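Local coordinates for protein putative hydrolase YdeN (Bacillus subtilis, PDB 1UXO) that probably acts as a serine hydrolase of the alpha/beta-hydrolase fold, its natural substrate unspecified, at residues A[133-138]-A[156-161]; A[69-74]-A[95-100]. The protein carries 2 engineered substitutions. One frame throughout, in Å; residues are numbered along the deposited sequence.

Contact 1 (A[133-138]-A[156-161]); sequences VIASKD and AALYEV
Val133 and Leu158 face each other as paired residues of two neighbouring parallel strands, and their side chains cross obliquely on the face they share with Ala135 and Glu160. In Leu158 a chi1 of 177° puts CG anti to the backbone N, and a chi2 of 72° then brings CD1 to the partner strand, 3.8 Å from CG1 of Val133 and 4.4 Å from CB of Ala135, so that one methyl bridges two successive side chains of that face. The other branch of Val133, CG2, meets CB of Ala156 just before the edge strand begins. Further along, Lys137 lies across Glu160 by its aliphatic part: the carboxylate oxygen OE2 is 3.6 Å from CB of Lys137, whereas NZ stays 5.5 Å from OE2, too far for a salt bridge, though the opposite charges may still attract weakly. On the opposite face, CG1 of Ile134 approaches CB of Tyr159 at 4.2 Å, and CG2 of Ile134 meets CG2 of Val161. Between the two layers the backbone supplies the regular parallel ladder, five N-H to O=C bonds alternating in direction from Val133 N–Ala157 O to Lys137 N–Val161 O; the last continues the pairing one residue past the strand 133-136. Ser136 OG is hydrogen-bonded to Gly165 O, in the loop that carries His166, and lies near Asp139; His166 and Asp139 are predicted members of the charge relay system. The pair thus closes a beta-alpha-beta unit in which helix 144-153 packs on the Ala135 and Glu160 face through Phe144, while helix 177-188 covers Ile134 and Tyr159, and strand 157-161 forms the sheet's edge beside strand 128-136.

Contact 2 (A[69-74]-A[95-100]); sequences LVAHSL and IILVSG
Ile95 meets Leu69 through the methyl CG2, which lies 4.1 Å from CB of Leu69. With CG1 in the crowded position between backbone N and carbonyl carbon (chi1 63°), it is CG2, anti to the carbonyl carbon, that is turned to Leu69. Ile96 donates its N-H to Leu69 O and accepts from Ala71 N, both bonds 2.9 Å between N and O, while its CB packs against CG2 of Val70 on the other face of the sheet. Leu97 returns to the Leu69 face, where CD2 touches CB of Ala71 at 4.4 Å; Cys76 and Ile79 of helix 75-84 cover both residues. This helix links the two parallel strands in a beta-alpha-beta crossover, and the sharp bend between strand 67-72 and the helix is the nucleophile elbow of alpha/beta hydrolases, with Ser73, the predicted nucleophile, at a positive phi of 55°. Val98 grips that bend: its N-H goes to Ala71 O, and its carbonyl receives Ser73 N in a bond of 2.8 Å that is almost straight, 176° at the hydrogen. CG1 of Val98 sits 3.9 Å from CD2 of His72, the two side chains crossing at a slant. The His72 ring has CB of Ser73 over the centre of one face, and its NE2 is bonded to the carbonyl of His166, the predicted relay histidine. Ser99 sets OG near the ring's plane at its edge, 4.0 Å from NE2, a distance of packing and not of bonding. Gly100 completes the type II turn begun at Leu97, and its carbonyl accepts a bond from Ser147 OG.

In the fold
Both contacts illustrate one principle: parallel strands of a single sheet, each pair joined by a helical crossover, share a backbone ladder but differ in chemistry with their depth. Contact 2 lies at the chain's centre, entirely buried and mostly aliphatic until its histidine and serines. Contact 1, at the sheet's edge, mixes such packing with exposed charged residues. Strands 92-98 and 128-136 are neighbours, so the contacts meet directly: Ile134 O probably bonds Ser99 N at 2.8 Å, and CD1 of Ile134 packs on CG2 of Ile96. At their C-terminal ends, contact 2 holds the predicted nucleophile, while contact 1 stops just before the predicted Asp139.

Contact 1 (A[133-138]-A[156-161])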
ATOM      1  N   VAL A 133       5.827   2.731   6.080  1.00  7.98           N
ATOM      2  CA  VAL A 133       6.223   3.065   4.700  1.00  8.06           C
ATOM      3  C   VAL A 133       7.601   2.433   4.404  1.00  8.19           C
ATOM      4  O   VAL A 133       8.574   2.559   5.190  1.00  9.18           O
ATOM      5  CB  VAL A 133       6.305   4.559   4.499  1.00  7.39           C
ATOM      6  CG1 VAL A 133       6.800   4.901   3.090  1.00  7.79           C
ATOM      7  CG2 VAL A 133       4.978   5.205   4.775  1.00  7.22           C
ATOM      8  N   ILE A 134       7.684   1.691   3.307  1.00  8.21           N
ATOM      9  CA  ILE A 134       8.949   1.091   2.869  1.00  7.80           C
ATOM     10  C   ILE A 134       9.311   1.771   1.575  1.00  8.08           C
ATOM     11  O   ILE A 134       8.487   1.827   0.651  1.00  8.96           O
ATOM     12  CB  ILE A 134       8.751  -0.397   2.625  1.00  8.59           C
ATOM     13  CG1 ILE A 134       8.258  -1.040   3.938  1.00 11.89           C
ATOM     14  CG2 ILE A 134      10.024  -1.005   2.066  1.00  8.39           C
ATOM     15  CD1 ILE A 134       7.990  -2.517   3.904  1.00 14.14           C
ATOM     16  N   ALA A 135      10.504   2.308   1.494  1.00  6.68           N
ATOM     17  CA  ALA A 135      10.869   3.134   0.342  1.00  8.73           C
ATOM     18  C   ALA A 135      12.290   2.973  -0.034  1.00  8.70           C
ATOM     19  O   ALA A 135      13.165   2.793   0.824  1.00 10.87           O
ATOM     20  CB  ALA A 135      10.560   4.627   0.623  1.00  8.45           C
ATOM     21  N   SER A 136      12.545   3.106  -1.324  1.00  8.38           N
ATOM     22  CA  SER A 136      13.894   2.952  -1.885  1.00  9.18           C
ATOM     23  C   SER A 136      14.579   4.273  -2.088  1.00  8.97           C
ATOM     24  O   SER A 136      14.045   5.150  -2.753  1.00  9.39           O
ATOM     25  CB  SER A 136      13.816   2.204  -3.226  1.00  9.38           C
ATOM     26  OG  SER A 136      15.022   2.335  -4.007  1.00 10.39           O
ATOM     27  N   LYS A 137      15.806   4.407  -1.574  1.00  9.40           N
ATOM     28  CA  LYS A 137      16.548   5.649  -1.722  1.00  9.04           C
ATOM     29  C   LYS A 137      16.798   6.051  -3.149  1.00  7.73           C
ATOM     30  O   LYS A 137      16.822   7.259  -3.417  1.00  9.92           O
ATOM     31  CB  LYS A 137      17.888   5.627  -0.957  1.00  7.79           C
ATOM     32  CG  LYS A 137      18.615   6.953  -0.869  1.00 11.64           C
ATOM     33  CD  LYS A 137      17.725   8.003  -0.238  1.00 17.18           C
ATOM     34  CE  LYS A 137      18.403   9.213   0.383  1.00 22.19           C
ATOM     35  NZ  LYS A 137      19.063  10.034  -0.614  1.00 24.34           N
ATOM     36  N   ASP A 138      16.946   5.088  -4.055  1.00  9.28           N
ATOM     37  CA  ASP A 138      17.246   5.371  -5.451  1.00 10.18           C
ATOM     38  C   ASP A 138      16.095   5.221  -6.429  1.00 10.15           C
ATOM     39  O   ASP A 138      16.287   5.177  -7.655  1.00 10.55           O
ATOM     40  CB  ASP A 138      18.521   4.613  -5.894  1.00 11.59           C
ATOM     41  CG  ASP A 138      18.338   3.095  -5.958  1.00 13.21           C
ATOM     42  OD1 ASP A 138      17.223   2.612  -5.617  1.00 11.64           O
ATOM     43  OD2 ASP A 138      19.298   2.304  -6.321  1.00 14.76           O
ATOM     44  N   ALA A 156       4.009   7.074  10.512  1.00  8.25           N
ATOM     45  CA  ALA A 156       4.358   5.711  10.122  1.00  9.43           C
ATOM     46  C   ALA A 156       5.864   5.465  10.275  1.00  9.01           C
ATOM     47  O   ALA A 156       6.648   6.334  10.013  1.00 10.77           O
ATOM     48  CB  ALA A 156       3.964   5.463   8.696  1.00  9.39           C
ATOM     49  N   ALA A 157       6.240   4.250  10.655  1.00  9.07           N
ATOM     50  CA  ALA A 157       7.626   3.781  10.662  1.00  9.28           C
ATOM     51  C   ALA A 157       8.117   3.739   9.231  1.00  9.52           C
ATOM     52  O   ALA A 157       7.434   3.186   8.357  1.00 10.19           O
ATOM     53  CB  ALA A 157       7.700   2.382  11.236  1.00  9.84           C
ATOM     54  N   LEU A 158       9.270   4.344   8.985  1.00  8.37           N
ATOM     55  CA  LEU A 158       9.862   4.380   7.626  1.00  8.59           C
ATOM     56  C   LEU A 158      11.020   3.402   7.591  1.00  8.35           C
ATOM     57  O   LEU A 158      11.933   3.449   8.438  1.00  8.79           O
ATOM     58  CB  LEU A 158      10.358   5.759   7.311  1.00  8.85           C
ATOM     59  CG  LEU A 158      11.057   5.938   5.950  1.00  9.62           C
ATOM     60  CD1 LEU A 158      10.053   5.866   4.810  1.00  8.99           C
ATOM     61  CD2 LEU A 158      11.772   7.244   5.915  1.00 10.84           C
ATOM     62  N   TYR A 159      10.993   2.538   6.608  1.00  8.47           N
ATOM     63  CA  TYR A 159      12.097   1.612   6.288  1.00  8.20           C
ATOM     64  C   TYR A 159      12.691   1.929   4.917  1.00  7.90           C
ATOM     65  O   TYR A 159      12.008   1.845   3.888  1.00  8.25           O
ATOM     66  CB  TYR A 159      11.536   0.199   6.305  1.00  8.25           C
ATOM     67  CG  TYR A 159      11.017  -0.226   7.630  1.00  8.56           C
ATOM     68  CD1 TYR A 159      11.864  -0.788   8.583  1.00 10.46           C
ATOM     69  CD2 TYR A 159       9.701  -0.061   7.954  1.00  7.53           C
ATOM     70  CE1 TYR A 159      11.390  -1.175   9.820  1.00  9.91           C
ATOM     71  CE2 TYR A 159       9.206  -0.449   9.228  1.00 10.91           C
ATOM     72  CZ  TYR A 159      10.075  -1.000  10.140  1.00 12.04           C
ATOM     73  OH  TYR A 159       9.598  -1.404  11.354  1.00 16.42           O
ATOM     74  N   GLU A 160      13.931   2.406   4.920  1.00  8.19           N
ATOM     75  CA  GLU A 160      14.664   2.804   3.762  1.00  8.07           C
ATOM     76  C   GLU A 160      15.424   1.605   3.242  1.00  8.67           C
ATOM     77  O   GLU A 160      16.083   0.892   4.027  1.00  9.05           O
ATOM     78  CB  GLU A 160      15.669   3.897   4.121  1.00  8.19           C
ATOM     79  CG  GLU A 160      16.579   4.299   2.959  1.00  9.09           C
ATOM     80  CD  GLU A 160      17.538   5.412   3.333  1.00 11.76           C
ATOM     81  OE1 GLU A 160      17.322   6.095   4.340  1.00 11.70           O
ATOM     82  OE2 GLU A 160      18.503   5.599   2.553  1.00 15.06           O
ATOM     83  N   VAL A 161      15.364   1.384   1.935  1.00  8.32           N
ATOM     84  CA  VAL A 161      16.178   0.361   1.296  1.00  8.98           C
ATOM     85  C   VAL A 161      17.084   1.164   0.373  1.00  9.74           C
ATOM     86  O   VAL A 161      16.604   1.883  -0.521  1.00  8.93           O
ATOM     87  CB  VAL A 161      15.343  -0.626   0.493  1.00  8.53           C
ATOM     88  CG1 VAL A 161      16.263  -1.632  -0.220  1.00  8.39           C
ATOM     89  CG2 VAL A 161      14.300  -1.325   1.399  1.00 10.13           C
TER

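Contact 2 (A[69-74]-A[95-100])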
ATOM      1  N   LEU A  69      -3.616  -4.054   5.147  1.00  9.22           N
ATOM      2  CA  LEU A  69      -3.523  -3.655   3.756  1.00  8.97           C
ATOM      3  C   LEU A  69      -2.062  -3.346   3.401  1.00  9.57           C
ATOM      4  O   LEU A  69      -1.416  -2.502   4.043  1.00 10.43           O
ATOM      5  CB  LEU A  69      -4.393  -2.402   3.491  1.00 10.00           C
ATOM      6  CG  LEU A  69      -5.830  -2.365   4.043  1.00  8.85           C
ATOM      7  CD1 LEU A  69      -6.515  -1.016   3.802  1.00 13.00           C
ATOM      8  CD2 LEU A  69      -6.624  -3.514   3.364  1.00 11.90           C
ATOM      9  N   VAL A  70      -1.569  -4.000   2.368  1.00  8.09           N
ATOM     10  CA  VAL A  70      -0.234  -3.794   1.843  1.00  8.20           C
ATOM     11  C   VAL A  70      -0.425  -3.253   0.435  1.00  8.15           C
ATOM     12  O   VAL A  70      -1.042  -3.897  -0.400  1.00  8.04           O
ATOM     13  CB  VAL A  70       0.557  -5.109   1.794  1.00  8.38           C
ATOM     14  CG1 VAL A  70       1.954  -4.914   1.106  1.00 10.53           C
ATOM     15  CG2 VAL A  70       0.675  -5.675   3.198  1.00 10.09           C
ATOM     16  N   ALA A  71       0.133  -2.099   0.165  1.00  7.98           N
ATOM     17  CA  ALA A  71      -0.043  -1.458  -1.137  1.00  7.47           C
ATOM     18  C   ALA A  71       1.287  -1.077  -1.729  1.00  8.33           C
ATOM     19  O   ALA A  71       2.245  -0.828  -0.977  1.00  7.47           O
ATOM     20  CB  ALA A  71      -0.917  -0.226  -0.962  1.00  9.01           C
ATOM     21  N   HIS A  72       1.324  -1.018  -3.076  1.00  7.81           N
ATOM     22  CA  HIS A  72       2.484  -0.612  -3.793  1.00  8.90           C
ATOM     23  C   HIS A  72       2.186   0.583  -4.696  1.00  8.06           C
ATOM     24  O   HIS A  72       1.176   0.609  -5.427  1.00  8.29           O
ATOM     25  CB  HIS A  72       3.046  -1.770  -4.640  1.00  8.38           C
ATOM     26  CG  HIS A  72       4.333  -1.426  -5.360  1.00 11.26           C
ATOM     27  ND1 HIS A  72       4.521  -1.709  -6.699  1.00 13.51           N
ATOM     28  CD2 HIS A  72       5.504  -0.884  -4.923  1.00 10.30           C
ATOM     29  CE1 HIS A  72       5.736  -1.317  -7.062  1.00 14.58           C
ATOM     30  NE2 HIS A  72       6.359  -0.825  -6.010  1.00 10.81           N
ATOM     31  N   SER A  73       3.024   1.592  -4.546  1.00  7.72           N
ATOM     32  CA  SER A  73       3.047   2.764  -5.411  1.00  9.06           C
ATOM     33  C   SER A  73       1.661   3.442  -5.474  1.00  8.79           C
ATOM     34  O   SER A  73       1.125   3.854  -4.409  1.00  8.67           O
ATOM     35  CB  SER A  73       3.666   2.358  -6.765  1.00 10.71           C
ATOM     36  OG  SER A  73       4.051   3.520  -7.502  1.00 16.96           O
ATOM     37  N   LEU A  74       1.036   3.483  -6.655  1.00  7.91           N
ATOM     38  CA  LEU A  74      -0.310   4.123  -6.801  1.00  7.94           C
ATOM     39  C   LEU A  74      -1.385   3.541  -5.907  1.00  7.13           C
ATOM     40  O   LEU A  74      -2.319   4.250  -5.494  1.00  6.70           O
ATOM     41  CB  LEU A  74      -0.781   4.117  -8.250  1.00  8.43           C
ATOM     42  CG  LEU A  74      -1.971   4.995  -8.601  1.00  8.64           C
ATOM     43  CD1 LEU A  74      -1.669   6.531  -8.445  1.00 10.90           C
ATOM     44  CD2 LEU A  74      -2.502   4.651 -10.027  1.00 10.78           C
ATOM     45  N   ILE A  95      -1.481  -0.944   7.932  1.00 10.75           N
ATOM     46  CA  ILE A  95      -1.173  -0.654   6.528  1.00  9.64           C
ATOM     47  C   ILE A  95       0.336  -0.566   6.330  1.00  9.15           C
ATOM     48  O   ILE A  95       1.109  -0.105   7.216  1.00  8.95           O
ATOM     49  CB  ILE A  95      -1.838   0.664   6.044  1.00 10.53           C
ATOM     50  CG1 ILE A  95      -1.329   1.886   6.804  1.00  9.27           C
ATOM     51  CG2 ILE A  95      -3.352   0.603   6.055  1.00 10.05           C
ATOM     52  CD1 ILE A  95      -1.965   3.203   6.303  1.00 11.78           C
ATOM     53  N   ILE A  96       0.780  -1.080   5.196  1.00  8.51           N
ATOM     54  CA  ILE A  96       2.141  -0.941   4.780  1.00  8.65           C
ATOM     55  C   ILE A  96       2.130  -0.363   3.376  1.00  8.17           C
ATOM     56  O   ILE A  96       1.500  -0.924   2.472  1.00  9.40           O
ATOM     57  CB  ILE A  96       2.855  -2.271   4.801  1.00  9.49           C
ATOM     58  CG1 ILE A  96       2.894  -2.863   6.208  1.00 10.00           C
ATOM     59  CG2 ILE A  96       4.271  -2.108   4.350  1.00 10.69           C
ATOM     60  CD1 ILE A  96       3.533  -4.276   6.264  1.00 12.05           C
ATOM     61  N   LEU A  97       2.797   0.756   3.218  1.00  8.24           N
ATOM     62  CA  LEU A  97       2.784   1.508   1.965  1.00  8.12           C
ATOM     63  C   LEU A  97       4.142   1.419   1.336  1.00  8.61           C
ATOM     64  O   LEU A  97       5.058   2.158   1.710  1.00  9.33           O
ATOM     65  CB  LEU A  97       2.367   2.948   2.205  1.00  9.75           C
ATOM     66  CG  LEU A  97       1.116   3.109   3.072  1.00 10.85           C
ATOM     67  CD1 LEU A  97       0.805   4.581   3.360  1.00 12.32           C
ATOM     68  CD2 LEU A  97      -0.071   2.470   2.393  1.00 10.37           C
ATOM     69  N   VAL A  98       4.273   0.508   0.364  1.00  8.59           N
ATOM     70  CA  VAL A  98       5.528   0.345  -0.374  1.00  8.25           C
ATOM     71  C   VAL A  98       5.635   1.362  -1.497  1.00  7.96           C
ATOM     72  O   VAL A  98       4.788   1.400  -2.384  1.00  7.48           O
ATOM     73  CB  VAL A  98       5.711  -1.080  -0.886  1.00  8.13           C
ATOM     74  CG1 VAL A  98       7.106  -1.268  -1.389  1.00  9.19           C
ATOM     75  CG2 VAL A  98       5.439  -2.063   0.258  1.00  9.61           C
ATOM     76  N   SER A  99       6.648   2.216  -1.406  1.00  7.55           N
ATOM     77  CA  SER A  99       6.835   3.357  -2.308  1.00  8.21           C
ATOM     78  C   SER A  99       5.656   4.287  -2.273  1.00  8.04           C
ATOM     79  O   SER A  99       5.235   4.798  -3.325  1.00  9.31           O
ATOM     80  CB  SER A  99       7.099   2.875  -3.698  1.00  8.76           C
ATOM     81  OG  SER A  99       8.113   1.929  -3.695  1.00  9.87           O
ATOM     82  N   GLY A 100       5.103   4.486  -1.070  1.00  7.84           N
ATOM     83  CA  GLY A 100       3.933   5.334  -0.903  1.00  6.80           C
ATOM     84  C   GLY A 100       4.215   6.813  -1.149  1.00  7.65           C
ATOM     85  O   GLY A 100       5.337   7.335  -0.899  1.00  8.45           O
TER